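Local coordinates for protein alkaline serine protease AL20 (Nesterenkonia abyssinica, PDB 3CP7) that probably hydrolyses peptide bonds in proteins, acting as a secreted, alkaline, trypsin-like serine protease, at residues V12-N17 / Q50-F55; S34-A39 / A95-K100; I160-T165 / N196-P201. All blocks are in the same frame, centred on the assembly; numbering follows the deposited sequence.

Contact 1. Residues V12-N17 / Q50-F55; sequences VFFSTN and QFARNF
S15 and R53 face each other as an antiparallel hydrogen-bonded pair, and their two backbone bonds hold the segments together: S15 N gives to R53 O at 2.8 Å, and R53 N returns a bond to S15 O at 2.8 Å. Two residues further along, CA of F55 approaches O of F13 at 3.4 Å, a CA-H...O contact past the bridge, where the chain turns at N54.

Polar side chains extend the pairing toward solvent. The long R53 chain bends at chi3 (-95°), taking NE off the extended course, and the guanidinium lies with CA of T16 over one face. Its NH2 donates to OD1 of N17 at 2.8 Å through a bent bond (133° at the hydrogen), the acceptor standing somewhat out of the guanidinium plane. A short polar asparagine suits this exposed turn because its carbonyl can take an arginine N-H. Two waters bridge the segments: one donates to S15 OG and accepts from N54 ND2, the other accepts from N17 N and Q50 NE2. S15 OG is also bonded to D20.

The apolar contacts lie on the buried side. CG1 of V12, anti to its backbone N (chi1 168°), sits over a face of the F55 ring, 3.8 Å from the centroid, a CH-pi contact offset toward the rim. Nearby, CD1 of F14 meets CB of A52 at 3.5 Å, where a small methyl fits against the ring. An alanine in place of F55 would probably leave V12 CG1 without its aromatic face.

Strand 19-27 flanks strand 9-16, with V12 and F14 both against C23. F55 begins strand 55-59, and its side chain touches A73 and L76 of the neighbouring strand 71-78, while F51 packs on G49 of the second subunit.

Contact 2. Residues S34-A39 / A95-K100; sequences STVATA and AVLETK
V36 meets A95 and L97 with one methyl each, directed by its first torsion (chi1 -64°): CG1 stands anti to the carbonyl carbon, and CG2 lies between the backbone N and the carbonyl carbon. CG2 thereby reaches CB of A95 at 3.8 Å. CG1 meets CD1 of L97 at 4.0 Å, the two side chains crossing at about a right angle; chi2 of L97 is extended (178°), carrying CD1 out to the valine. The branched valine suits a strand, and the small alanine offers one methyl to CG2 and fits beside F55.

The backbones run antiparallel, the strand axes 150° apart. V36 and A95 form a hydrogen-bonded pair, V36 N to A95 O and A95 N to V36 O, both 2.9 Å. L97 N adds a bond to S34 O at 2.7 Å. Between them T35 and V96 make a non-hydrogen-bonded pair on the other face, where V96 CG2 comes 4.1 Å from T35 OG1, a hydroxyl bonded to N32.

Where strand 93-97 ends, beside the start of 35-38, two waters link S34 OG to the other segment, one through E98 O, the other through L97 O and T99 OG1. S34 OG is also bonded to N32 O.

Strand 19-27 borders 35-38 on one side and 71-78 borders 93-97 on the other; V36 and L97 also touch F57 of strand 55-59, consistent with a place in the barrel interior.

Contact 3. Residues I160-T165 / N196-P201; sequences IPCNMT and NVMFGP
I160 and M198 form an antiparallel hydrogen-bonded pair, I160 N giving to M198 O and M198 N to I160 O, each at 2.9 Å. Next along the chain, P161 and V197 make a non-hydrogen-bonded pair with CA atoms 4.6 Å apart. Proline suits this position, since a residue there sends its backbone N away from the partner strand and no cross-strand bond is lost. Beyond it C162 N donates to N196 O at 2.8 Å. The bond is almost straight at the hydrogen (176°), but the donor stands well above the carbonyl plane. N196 has a left-handed backbone (phi 60°), which asparagine tolerates better than most residues, and the chain turns a corner there.

Among the side chains, M198 contributes most. Its CB lies against CB of C162 at 3.6 Å, the closest apolar side-chain contact. CG of M198 is anti to the backbone N, and the chain then bends at chi2 and chi3, which brings CE to 4.3 Å from CB of M164. A flexible thioether can fold in this way over a buried patch lined by W173 and N187. CG1 of V197 rests 3.5 Å from I160 O on the opposite face. At the exposed end, ND2 of N196 packs on CB of N163 at 3.5 Å without a hydrogen bond.

C162 ties the segment covalently to strand 142-150: its SG is joined by a disulfide to C144, fixing the chain as it leaves strand 158-161. The antiparallel pairing belongs to the second of the two beta domains expected of a trypsin-like fold, with 197-200 outermost in its sheet. The chain beyond T165 leads to S169, probably the nucleophile, and M198 touches its neighbour S168.

Overall arrangement
Contacts 1 and 2 belong to the same closed antiparallel barrel, with centres 14 Å apart, and meet directly where CE2 of F55 packs on CB of A95 at 3.7 Å. Their segments alternate along the chain (12-17, 34-39, 50-55, 95-100), so neither contact closes before the other opens. Contact 3 follows later in sequence and lies in the other sheet, its centre about 23 Å from that of contact 1 and about 24 Å from that of contact 2, with nearest atoms about 11 and 7 Å away. The probable triad draws on both domains: H41 follows segment 34-39, D91 precedes segment 95-100, and S169 follows segment 160-165. F14 and M198 lie near these residues without touching them.

Contact 1. Residues V12-N17 / Q50-F55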
ATOM      1  N   VAL A  12      -5.051  20.272  -1.580  1.00  8.76           N
ATOM      2  CA  VAL A  12      -3.804  19.512  -1.611  1.00  9.54           C
ATOM      3  C   VAL A  12      -2.859  20.155  -2.631  1.00  9.71           C
ATOM      4  O   VAL A  12      -3.297  20.560  -3.713  1.00  9.75           O
ATOM      5  CB  VAL A  12      -4.074  18.036  -2.002  1.00  9.34           C
ATOM      6  CG1 VAL A  12      -2.789  17.312  -2.326  1.00  9.61           C
ATOM      7  CG2 VAL A  12      -4.801  17.304  -0.882  1.00  9.31           C
ATOM      8  N   PHE A  13      -1.584  20.265  -2.263  1.00  9.87           N
ATOM      9  CA  PHE A  13      -0.520  20.642  -3.192  1.00 10.66           C
ATOM     10  C   PHE A  13       0.457  19.483  -3.254  1.00 10.55           C
ATOM     11  O   PHE A  13       0.740  18.844  -2.244  1.00 11.01           O
ATOM     12  CB  PHE A  13       0.227  21.889  -2.703  1.00 10.79           C
ATOM     13  CG  PHE A  13      -0.642  23.104  -2.528  1.00 11.29           C
ATOM     14  CD1 PHE A  13      -1.389  23.277  -1.365  1.00 12.04           C
ATOM     15  CD2 PHE A  13      -0.697  24.082  -3.513  1.00 12.64           C
ATOM     16  CE1 PHE A  13      -2.184  24.396  -1.198  1.00 12.88           C
ATOM     17  CE2 PHE A  13      -1.496  25.214  -3.350  1.00 12.41           C
ATOM     18  CZ  PHE A  13      -2.225  25.372  -2.187  1.00 13.22           C
ATOM     19  N   PHE A  14       0.975  19.201  -4.442  1.00 11.02           N
ATOM     20  CA  PHE A  14       2.033  18.195  -4.572  1.00 11.52           C
ATOM     21  C   PHE A  14       2.854  18.437  -5.828  1.00 12.68           C
ATOM     22  O   PHE A  14       2.465  19.232  -6.682  1.00 12.39           O
ATOM     23  CB  PHE A  14       1.457  16.764  -4.535  1.00 11.84           C
ATOM     24  CG  PHE A  14       0.629  16.387  -5.743  1.00 11.77           C
ATOM     25  CD1 PHE A  14       1.206  15.697  -6.805  1.00 12.52           C
ATOM     26  CD2 PHE A  14      -0.723  16.689  -5.800  1.00 12.12           C
ATOM     27  CE1 PHE A  14       0.451  15.337  -7.914  1.00 12.78           C
ATOM     28  CE2 PHE A  14      -1.485  16.327  -6.909  1.00 12.68           C
ATOM     29  CZ  PHE A  14      -0.898  15.648  -7.963  1.00 12.69           C
ATOM     30  N   SER A  15       3.983  17.745  -5.928  1.00 13.37           N
ATOM     31  CA  SER A  15       4.848  17.864  -7.102  1.00 14.28           C
ATOM     32  C   SER A  15       5.221  16.495  -7.646  1.00 14.63           C
ATOM     33  O   SER A  15       5.239  15.510  -6.915  1.00 14.55           O
ATOM     34  CB  SER A  15       6.121  18.640  -6.754  1.00 14.48           C
ATOM     35  OG  SER A  15       5.805  19.951  -6.326  1.00 15.80           O
ATOM     36  N   THR A  16       5.499  16.448  -8.946  1.00 15.73           N
ATOM     37  CA  THR A  16       6.041  15.258  -9.597  1.00 16.79           C
ATOM     38  C   THR A  16       7.172  15.716 -10.515  1.00 17.85           C
ATOM     39  O   THR A  16       7.506  16.895 -10.540  1.00 17.99           O
ATOM     40  CB  THR A  16       4.978  14.515 -10.442  1.00 16.81           C
ATOM     41  OG1 THR A  16       4.686  15.283 -11.616  1.00 16.85           O
ATOM     42  CG2 THR A  16       3.693  14.287  -9.648  1.00 16.55           C
ATOM     43  N   ASN A  17       7.755  14.784 -11.265  1.00 19.40           N
ATOM     44  CA  ASN A  17       8.736  15.129 -12.296  1.00 20.76           C
ATOM     45  C   ASN A  17       8.148  16.049 -13.373  1.00 21.26           C
ATOM     46  O   ASN A  17       8.887  16.738 -14.079  1.00 22.10           O
ATOM     47  CB  ASN A  17       9.295  13.863 -12.952  1.00 20.91           C
ATOM     48  CG  ASN A  17      10.249  13.099 -12.048  1.00 22.50           C
ATOM     49  OD1 ASN A  17      10.740  13.621 -11.043  1.00 24.07           O
ATOM     50  ND2 ASN A  17      10.518  11.849 -12.409  1.00 24.75           N
ATOM     51  N   GLN A  50       5.795   6.713  -9.775  1.00 20.54           N
ATOM     52  CA  GLN A  50       6.245   6.799  -8.382  1.00 19.90           C
ATOM     53  C   GLN A  50       5.313   7.667  -7.537  1.00 17.95           C
ATOM     54  O   GLN A  50       4.318   8.177  -8.042  1.00 17.58           O
ATOM     55  CB  GLN A  50       7.676   7.324  -8.314  1.00 20.16           C
ATOM     56  CG  GLN A  50       7.868   8.728  -8.880  1.00 21.78           C
ATOM     57  CD  GLN A  50       9.335   9.142  -8.974  1.00 22.69           C
ATOM     58  OE1 GLN A  50      10.225   8.441  -8.490  1.00 26.19           O
ATOM     59  NE2 GLN A  50       9.587  10.294  -9.590  1.00 25.74           N
ATOM     60  N   PHE A  51       5.632   7.820  -6.254  1.00 16.36           N
ATOM     61  CA  PHE A  51       4.808   8.645  -5.369  1.00 14.99           C
ATOM     62  C   PHE A  51       4.992  10.135  -5.635  1.00 14.46           C
ATOM     63  O   PHE A  51       6.056  10.575  -6.084  1.00 14.59           O
ATOM     64  CB  PHE A  51       5.094   8.338  -3.891  1.00 14.95           C
ATOM     65  CG  PHE A  51       4.587   7.000  -3.447  1.00 14.97           C
ATOM     66  CD1 PHE A  51       5.354   5.848  -3.632  1.00 15.54           C
ATOM     67  CD2 PHE A  51       3.331   6.883  -2.879  1.00 14.49           C
ATOM     68  CE1 PHE A  51       4.884   4.597  -3.227  1.00 15.59           C
ATOM     69  CE2 PHE A  51       2.845   5.646  -2.465  1.00 15.33           C
ATOM     70  CZ  PHE A  51       3.625   4.496  -2.634  1.00 15.07           C
ATOM     71  N   ALA A  52       3.940  10.903  -5.366  1.00 13.62           N
ATOM     72  CA  ALA A  52       4.008  12.353  -5.390  1.00 13.66           C
ATOM     73  C   ALA A  52       5.018  12.831  -4.350  1.00 13.86           C
ATOM     74  O   ALA A  52       5.263  12.166  -3.337  1.00 13.80           O
ATOM     75  CB  ALA A  52       2.626  12.939  -5.090  1.00 13.69           C
ATOM     76  N   ARG A  53       5.610  13.987  -4.613  1.00 13.88           N
ATOM     77  CA  ARG A  53       6.549  14.585  -3.684  1.00 14.57           C
ATOM     78  C   ARG A  53       5.929  15.812  -3.051  1.00 14.18           C
ATOM     79  O   ARG A  53       5.085  16.474  -3.654  1.00 13.85           O
ATOM     80  CB  ARG A  53       7.845  14.949  -4.408  1.00 15.14           C
ATOM     81  CG  ARG A  53       8.656  13.727  -4.818  1.00 18.12           C
ATOM     82  CD  ARG A  53       9.984  14.116  -5.445  1.00 22.39           C
ATOM     83  NE  ARG A  53       9.916  14.175  -6.904  1.00 25.58           N
ATOM     84  CZ  ARG A  53       9.836  15.291  -7.624  1.00 27.96           C
ATOM     85  NH1 ARG A  53       9.802  16.486  -7.038  1.00 29.09           N
ATOM     86  NH2 ARG A  53       9.790  15.209  -8.945  1.00 27.90           N
ATOM     87  N   ASN A  54       6.330  16.089  -1.817  1.00 14.24           N
ATOM     88  CA  ASN A  54       5.887  17.281  -1.094  1.00 14.73           C
ATOM     89  C   ASN A  54       4.372  17.458  -1.048  1.00 13.64           C
ATOM     90  O   ASN A  54       3.843  18.560  -1.233  1.00 13.95           O
ATOM     91  CB  ASN A  54       6.590  18.522  -1.640  1.00 15.69           C
ATOM     92  CG  ASN A  54       8.093  18.438  -1.481  1.00 18.05           C
ATOM     93  OD1 ASN A  54       8.599  17.848  -0.522  1.00 21.08           O
ATOM     94  ND2 ASN A  54       8.813  19.009  -2.424  1.00 21.35           N
ATOM     95  N   PHE A  55       3.687  16.346  -0.791  1.00 12.52           N
ATOM     96  CA  PHE A  55       2.245  16.343  -0.599  1.00 12.10           C
ATOM     97  C   PHE A  55       1.914  17.115   0.667  1.00 11.22           C
ATOM     98  O   PHE A  55       2.382  16.772   1.760  1.00 11.48           O
ATOM     99  CB  PHE A  55       1.739  14.899  -0.513  1.00 11.45           C
ATOM    100  CG  PHE A  55       0.234  14.755  -0.416  1.00 11.24           C
ATOM    101  CD1 PHE A  55      -0.489  14.252  -1.490  1.00 11.50           C
ATOM    102  CD2 PHE A  55      -0.439  15.049   0.766  1.00 11.12           C
ATOM    103  CE1 PHE A  55      -1.872  14.074  -1.406  1.00 12.36           C
ATOM    104  CE2 PHE A  55      -1.824  14.881   0.872  1.00 10.40           C
ATOM    105  CZ  PHE A  55      -2.541  14.392  -0.225  1.00 11.27           C
TER
HETATM  106  O   HOH W   1       7.628  20.544  -4.463  1.00 27.21           O
HETATM  107  O   HOH W   2       7.732  12.060 -10.361  1.00 19.35           O

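Contact 2. Residues S34-A39 / A95-K100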
ATOM      1  N   SER A  34      -4.634  11.343  11.979  1.00  9.46           N
ATOM      2  CA  SER A  34      -3.718  11.950  11.022  1.00  9.55           C
ATOM      3  C   SER A  34      -4.044  11.628   9.567  1.00  9.06           C
ATOM      4  O   SER A  34      -3.193  11.827   8.700  1.00  9.74           O
ATOM      5  CB  SER A  34      -2.286  11.488  11.310  1.00  9.47           C
ATOM      6  OG  SER A  34      -1.898  11.836  12.631  1.00 10.43           O
ATOM      7  N   THR A  35      -5.249  11.130   9.305  1.00  8.75           N
ATOM      8  CA  THR A  35      -5.539  10.534   8.000  1.00  9.18           C
ATOM      9  C   THR A  35      -6.518  11.358   7.180  1.00  8.55           C
ATOM     10  O   THR A  35      -7.609  11.699   7.652  1.00  8.65           O
ATOM     11  CB  THR A  35      -6.064   9.099   8.163  1.00  9.75           C
ATOM     12  OG1 THR A  35      -5.081   8.309   8.838  1.00 10.65           O
ATOM     13  CG2 THR A  35      -6.327   8.431   6.809  1.00 10.71           C
ATOM     14  N   VAL A  36      -6.113  11.650   5.942  1.00  8.51           N
ATOM     15  CA  VAL A  36      -7.020  12.234   4.948  1.00  8.42           C
ATOM     16  C   VAL A  36      -7.277  11.259   3.800  1.00  8.15           C
ATOM     17  O   VAL A  36      -6.374  10.529   3.357  1.00  8.95           O
ATOM     18  CB  VAL A  36      -6.531  13.601   4.393  1.00  8.48           C
ATOM     19  CG1 VAL A  36      -6.491  14.655   5.492  1.00 10.26           C
ATOM     20  CG2 VAL A  36      -5.161  13.482   3.713  1.00  9.15           C
ATOM     21  N   ALA A  37      -8.519  11.256   3.330  1.00  7.63           N
ATOM     22  CA  ALA A  37      -8.908  10.518   2.138  1.00  7.85           C
ATOM     23  C   ALA A  37      -8.697  11.400   0.930  1.00  7.61           C
ATOM     24  O   ALA A  37      -8.980  12.609   0.954  1.00  7.87           O
ATOM     25  CB  ALA A  37     -10.357  10.128   2.223  1.00  8.35           C
ATOM     26  N   THR A  38      -8.205  10.783  -0.137  1.00  7.55           N
ATOM     27  CA  THR A  38      -8.004  11.490  -1.392  1.00  7.48           C
ATOM     28  C   THR A  38      -8.072  10.484  -2.541  1.00  7.33           C
ATOM     29  O   THR A  38      -8.468   9.326  -2.335  1.00  7.46           O
ATOM     30  CB  THR A  38      -6.673  12.296  -1.365  1.00  7.73           C
ATOM     31  OG1 THR A  38      -6.630  13.184  -2.486  1.00  7.44           O
ATOM     32  CG2 THR A  38      -5.442  11.391  -1.376  1.00  7.48           C
ATOM     33  N   ALA A  39      -7.721  10.919  -3.749  1.00  7.00           N
ATOM     34  CA  ALA A  39      -7.654  10.014  -4.906  1.00  7.50           C
ATOM     35  C   ALA A  39      -6.260   9.417  -5.008  1.00  7.72           C
ATOM     36  O   ALA A  39      -5.268  10.064  -4.666  1.00  8.81           O
ATOM     37  CB  ALA A  39      -8.007  10.755  -6.193  1.00  7.62           C
ATOM     38  N   ALA A  95      -3.658   9.710   2.890  1.00  7.93           N
ATOM     39  CA  ALA A  95      -2.365  10.264   3.282  1.00  8.18           C
ATOM     40  C   ALA A  95      -2.363  10.437   4.786  1.00  8.54           C
ATOM     41  O   ALA A  95      -3.305  10.982   5.372  1.00  8.69           O
ATOM     42  CB  ALA A  95      -2.103  11.594   2.577  1.00  8.94           C
ATOM     43  N   VAL A  96      -1.296   9.946   5.405  1.00  9.00           N
ATOM     44  CA  VAL A  96      -1.100  10.089   6.840  1.00  9.25           C
ATOM     45  C   VAL A  96      -0.153  11.266   7.068  1.00  9.66           C
ATOM     46  O   VAL A  96       0.979  11.270   6.571  1.00 10.28           O
ATOM     47  CB  VAL A  96      -0.529   8.802   7.454  1.00  9.18           C
ATOM     48  CG1 VAL A  96      -0.393   8.951   8.965  1.00 11.05           C
ATOM     49  CG2 VAL A  96      -1.425   7.612   7.110  1.00 10.39           C
ATOM     50  N   LEU A  97      -0.650  12.267   7.793  1.00 10.14           N
ATOM     51  CA  LEU A  97       0.038  13.538   7.931  1.00 10.71           C
ATOM     52  C   LEU A  97       0.912  13.617   9.166  1.00 11.45           C
ATOM     53  O   LEU A  97       0.760  12.851  10.113  1.00 11.97           O
ATOM     54  CB  LEU A  97      -0.975  14.696   7.915  1.00 10.56           C
ATOM     55  CG  LEU A  97      -1.962  14.701   6.731  1.00 10.11           C
ATOM     56  CD1 LEU A  97      -2.922  15.857   6.860  1.00 11.66           C
ATOM     57  CD2 LEU A  97      -1.270  14.714   5.353  1.00 11.49           C
ATOM     58  N   GLU A  98       1.845  14.557   9.116  1.00 11.66           N
ATOM     59  CA  GLU A  98       2.722  14.865  10.233  1.00 12.37           C
ATOM     60  C   GLU A  98       1.943  15.276  11.477  1.00 12.57           C
ATOM     61  O   GLU A  98       0.763  15.663  11.415  1.00 12.40           O
ATOM     62  CB  GLU A  98       3.667  16.003   9.838  1.00 12.30           C
ATOM     63  CG  GLU A  98       2.958  17.346   9.635  1.00 12.81           C
ATOM     64  CD  GLU A  98       3.891  18.493   9.283  1.00 13.62           C
ATOM     65  OE1 GLU A  98       5.027  18.536   9.811  1.00 17.23           O
ATOM     66  OE2 GLU A  98       3.472  19.370   8.497  1.00 14.59           O
ATOM     67  N   THR A  99       2.633  15.182  12.611  1.00 13.84           N
ATOM     68  CA  THR A  99       2.177  15.725  13.870  1.00 15.34           C
ATOM     69  C   THR A  99       3.036  16.960  14.153  1.00 15.90           C
ATOM     70  O   THR A  99       4.247  16.944  13.916  1.00 16.97           O
ATOM     71  CB  THR A  99       2.334  14.670  14.982  1.00 15.64           C
ATOM     72  OG1 THR A  99       1.469  13.560  14.708  1.00 16.64           O
ATOM     73  CG2 THR A  99       1.969  15.225  16.333  1.00 17.22           C
ATOM     74  N   LYS A 100       2.400  18.039  14.604  1.00 16.97           N
ATOM     75  CA  LYS A 100       3.096  19.304  14.852  1.00 17.89           C
ATOM     76  C   LYS A 100       3.165  19.569  16.342  1.00 18.73           C
ATOM     77  O   LYS A 100       2.152  19.895  16.958  1.00 18.65           O
ATOM     78  CB  LYS A 100       2.360  20.459  14.184  1.00 17.85           C
ATOM     79  CG  LYS A 100       2.385  20.443  12.680  1.00 18.09           C
ATOM     80  CD  LYS A 100       1.638  21.653  12.173  1.00 19.01           C
ATOM     81  CE  LYS A 100       1.578  21.672  10.672  1.00 19.35           C
ATOM     82  NZ  LYS A 100       1.150  23.019  10.224  1.00 20.12           N
TER
HETATM   83  O   HOH W   3      -1.706  14.612  11.939  1.00 11.48           O
HETATM   84  O   HOH W   4       1.227  11.839  12.567  1.00 26.39           O

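Contact 3. Residues I160-T165 / N196-P201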
ATOM      1  N   ILE A 160     -21.846  11.329 -10.907  1.00 10.13           N
ATOM      2  CA  ILE A 160     -22.853  12.314 -10.515  1.00 10.42           C
ATOM      3  C   ILE A 160     -22.752  13.568 -11.383  1.00 10.51           C
ATOM      4  O   ILE A 160     -21.682  13.893 -11.877  1.00  9.90           O
ATOM      5  CB  ILE A 160     -22.729  12.725  -9.014  1.00 10.80           C
ATOM      6  CG1 ILE A 160     -21.326  13.287  -8.688  1.00 10.41           C
ATOM      7  CG2 ILE A 160     -23.093  11.553  -8.113  1.00 10.34           C
ATOM      8  CD1 ILE A 160     -21.178  13.870  -7.277  1.00 12.38           C
ATOM      9  N   PRO A 161     -23.867  14.301 -11.551  1.00 11.10           N
ATOM     10  CA  PRO A 161     -23.760  15.576 -12.262  1.00 11.38           C
ATOM     11  C   PRO A 161     -22.865  16.542 -11.489  1.00 11.20           C
ATOM     12  O   PRO A 161     -23.074  16.755 -10.286  1.00 11.39           O
ATOM     13  CB  PRO A 161     -25.208  16.089 -12.309  1.00 11.84           C
ATOM     14  CG  PRO A 161     -25.938  15.339 -11.243  1.00 13.56           C
ATOM     15  CD  PRO A 161     -25.245  14.011 -11.101  1.00 11.45           C
ATOM     16  N   CYS A 162     -21.861  17.098 -12.160  1.00 11.09           N
ATOM     17  CA  CYS A 162     -20.862  17.914 -11.477  1.00 11.34           C
ATOM     18  C   CYS A 162     -19.999  18.669 -12.458  1.00 11.75           C
ATOM     19  O   CYS A 162     -19.409  18.067 -13.349  1.00 11.64           O
ATOM     20  CB  CYS A 162     -19.960  17.013 -10.629  1.00 11.62           C
ATOM     21  SG  CYS A 162     -18.789  17.907  -9.604  1.00 12.40           S
ATOM     22  N   ASN A 163     -19.898  19.976 -12.265  1.00 11.52           N
ATOM     23  CA  ASN A 163     -19.147  20.827 -13.180  1.00 11.91           C
ATOM     24  C   ASN A 163     -17.718  21.140 -12.719  1.00 11.87           C
ATOM     25  O   ASN A 163     -17.033  21.923 -13.358  1.00 12.14           O
ATOM     26  CB  ASN A 163     -19.926  22.127 -13.470  1.00 12.13           C
ATOM     27  CG  ASN A 163     -20.013  23.032 -12.258  1.00 13.73           C
ATOM     28  OD1 ASN A 163     -19.635  22.652 -11.154  1.00 14.52           O
ATOM     29  ND2 ASN A 163     -20.522  24.244 -12.463  1.00 17.40           N
ATOM     30  N   MET A 164     -17.266  20.523 -11.620  1.00 10.87           N
ATOM     31  CA  MET A 164     -15.934  20.834 -11.095  1.00 11.67           C
ATOM     32  C   MET A 164     -14.818  20.322 -12.004  1.00 12.03           C
ATOM     33  O   MET A 164     -14.949  19.261 -12.617  1.00 13.34           O
ATOM     34  CB  MET A 164     -15.745  20.303  -9.669  1.00 11.28           C
ATOM     35  CG  MET A 164     -16.595  21.038  -8.643  1.00 11.42           C
ATOM     36  SD  MET A 164     -16.132  20.704  -6.924  1.00 11.64           S
ATOM     37  CE  MET A 164     -16.734  19.023  -6.686  1.00 13.65           C
ATOM     38  N   THR A 165     -13.726  21.084 -12.036  1.00 12.52           N
ATOM     39  CA  THR A 165     -12.612  20.903 -12.967  1.00 13.25           C
ATOM     40  C   THR A 165     -11.370  20.367 -12.242  1.00 12.53           C
ATOM     41  O   THR A 165     -11.408  20.121 -11.032  1.00 12.32           O
ATOM     42  CB  THR A 165     -12.262  22.258 -13.659  1.00 13.08           C
ATOM     43  OG1 THR A 165     -11.940  23.231 -12.649  1.00 13.93           O
ATOM     44  CG2 THR A 165     -13.418  22.768 -14.513  1.00 15.34           C
ATOM     45  N   ASN A 196     -19.416  17.628 -17.511  1.00 13.35           N
ATOM     46  CA  ASN A 196     -20.172  17.849 -16.273  1.00 12.69           C
ATOM     47  C   ASN A 196     -20.690  16.587 -15.574  1.00 12.22           C
ATOM     48  O   ASN A 196     -21.764  16.602 -14.960  1.00 12.07           O
ATOM     49  CB  ASN A 196     -21.334  18.825 -16.519  1.00 13.41           C
ATOM     50  CG  ASN A 196     -20.863  20.178 -16.997  1.00 14.33           C
ATOM     51  OD1 ASN A 196     -21.561  20.854 -17.755  1.00 18.85           O
ATOM     52  ND2 ASN A 196     -19.673  20.574 -16.584  1.00 13.90           N
ATOM     53  N   VAL A 197     -19.935  15.495 -15.668  1.00 10.67           N
ATOM     54  CA  VAL A 197     -20.191  14.318 -14.840  1.00 10.76           C
ATOM     55  C   VAL A 197     -18.880  13.927 -14.164  1.00 10.11           C
ATOM     56  O   VAL A 197     -17.850  13.791 -14.816  1.00 10.13           O
ATOM     57  CB  VAL A 197     -20.791  13.136 -15.648  1.00 10.72           C
ATOM     58  CG1 VAL A 197     -21.051  11.929 -14.743  1.00 10.20           C
ATOM     59  CG2 VAL A 197     -22.102  13.551 -16.322  1.00 12.05           C
ATOM     60  N   MET A 198     -18.926  13.790 -12.840  1.00  9.17           N
ATOM     61  CA  MET A 198     -17.768  13.364 -12.057  1.00  9.27           C
ATOM     62  C   MET A 198     -17.933  11.912 -11.636  1.00  8.41           C
ATOM     63  O   MET A 198     -18.982  11.524 -11.112  1.00  8.46           O
ATOM     64  CB  MET A 198     -17.638  14.224 -10.808  1.00  9.39           C
ATOM     65  CG  MET A 198     -16.477  13.809  -9.892  1.00  9.53           C
ATOM     66  SD  MET A 198     -14.869  14.314 -10.522  1.00 11.08           S
ATOM     67  CE  MET A 198     -14.979  16.085 -10.210  1.00 12.05           C
ATOM     68  N   PHE A 199     -16.889  11.113 -11.856  1.00  8.24           N
ATOM     69  CA  PHE A 199     -16.888   9.730 -11.418  1.00  7.66           C
ATOM     70  C   PHE A 199     -16.042   9.553 -10.185  1.00  7.73           C
ATOM     71  O   PHE A 199     -15.005  10.203 -10.016  1.00  7.93           O
ATOM     72  CB  PHE A 199     -16.449   8.792 -12.551  1.00  8.54           C
ATOM     73  CG  PHE A 199     -17.426   8.777 -13.681  1.00  8.22           C
ATOM     74  CD1 PHE A 199     -17.345   9.725 -14.689  1.00  8.79           C
ATOM     75  CD2 PHE A 199     -18.480   7.870 -13.689  1.00  9.28           C
ATOM     76  CE1 PHE A 199     -18.291   9.755 -15.724  1.00  9.88           C
ATOM     77  CE2 PHE A 199     -19.438   7.891 -14.718  1.00  9.91           C
ATOM     78  CZ  PHE A 199     -19.343   8.835 -15.728  1.00  9.74           C
ATOM     79  N   GLY A 200     -16.533   8.680  -9.318  1.00  7.52           N
ATOM     80  CA  GLY A 200     -15.841   8.339  -8.091  1.00  7.49           C
ATOM     81  C   GLY A 200     -15.885   6.848  -7.889  1.00  8.19           C
ATOM     82  O   GLY A 200     -16.858   6.195  -8.258  1.00  7.98           O
ATOM     83  N   PRO A 201     -14.834   6.286  -7.290  1.00  7.29           N
ATOM     84  CA  PRO A 201     -14.778   4.835  -7.143  1.00  7.65           C
ATOM     85  C   PRO A 201     -15.744   4.294  -6.096  1.00  7.43           C
ATOM     86  O   PRO A 201     -16.079   4.990  -5.124  1.00  7.68           O
ATOM     87  CB  PRO A 201     -13.327   4.587  -6.710  1.00  7.64           C
ATOM     88  CG  PRO A 201     -12.964   5.857  -5.957  1.00  7.28           C
ATOM     89  CD  PRO A 201     -13.620   6.947  -6.762  1.00  7.34           C
TER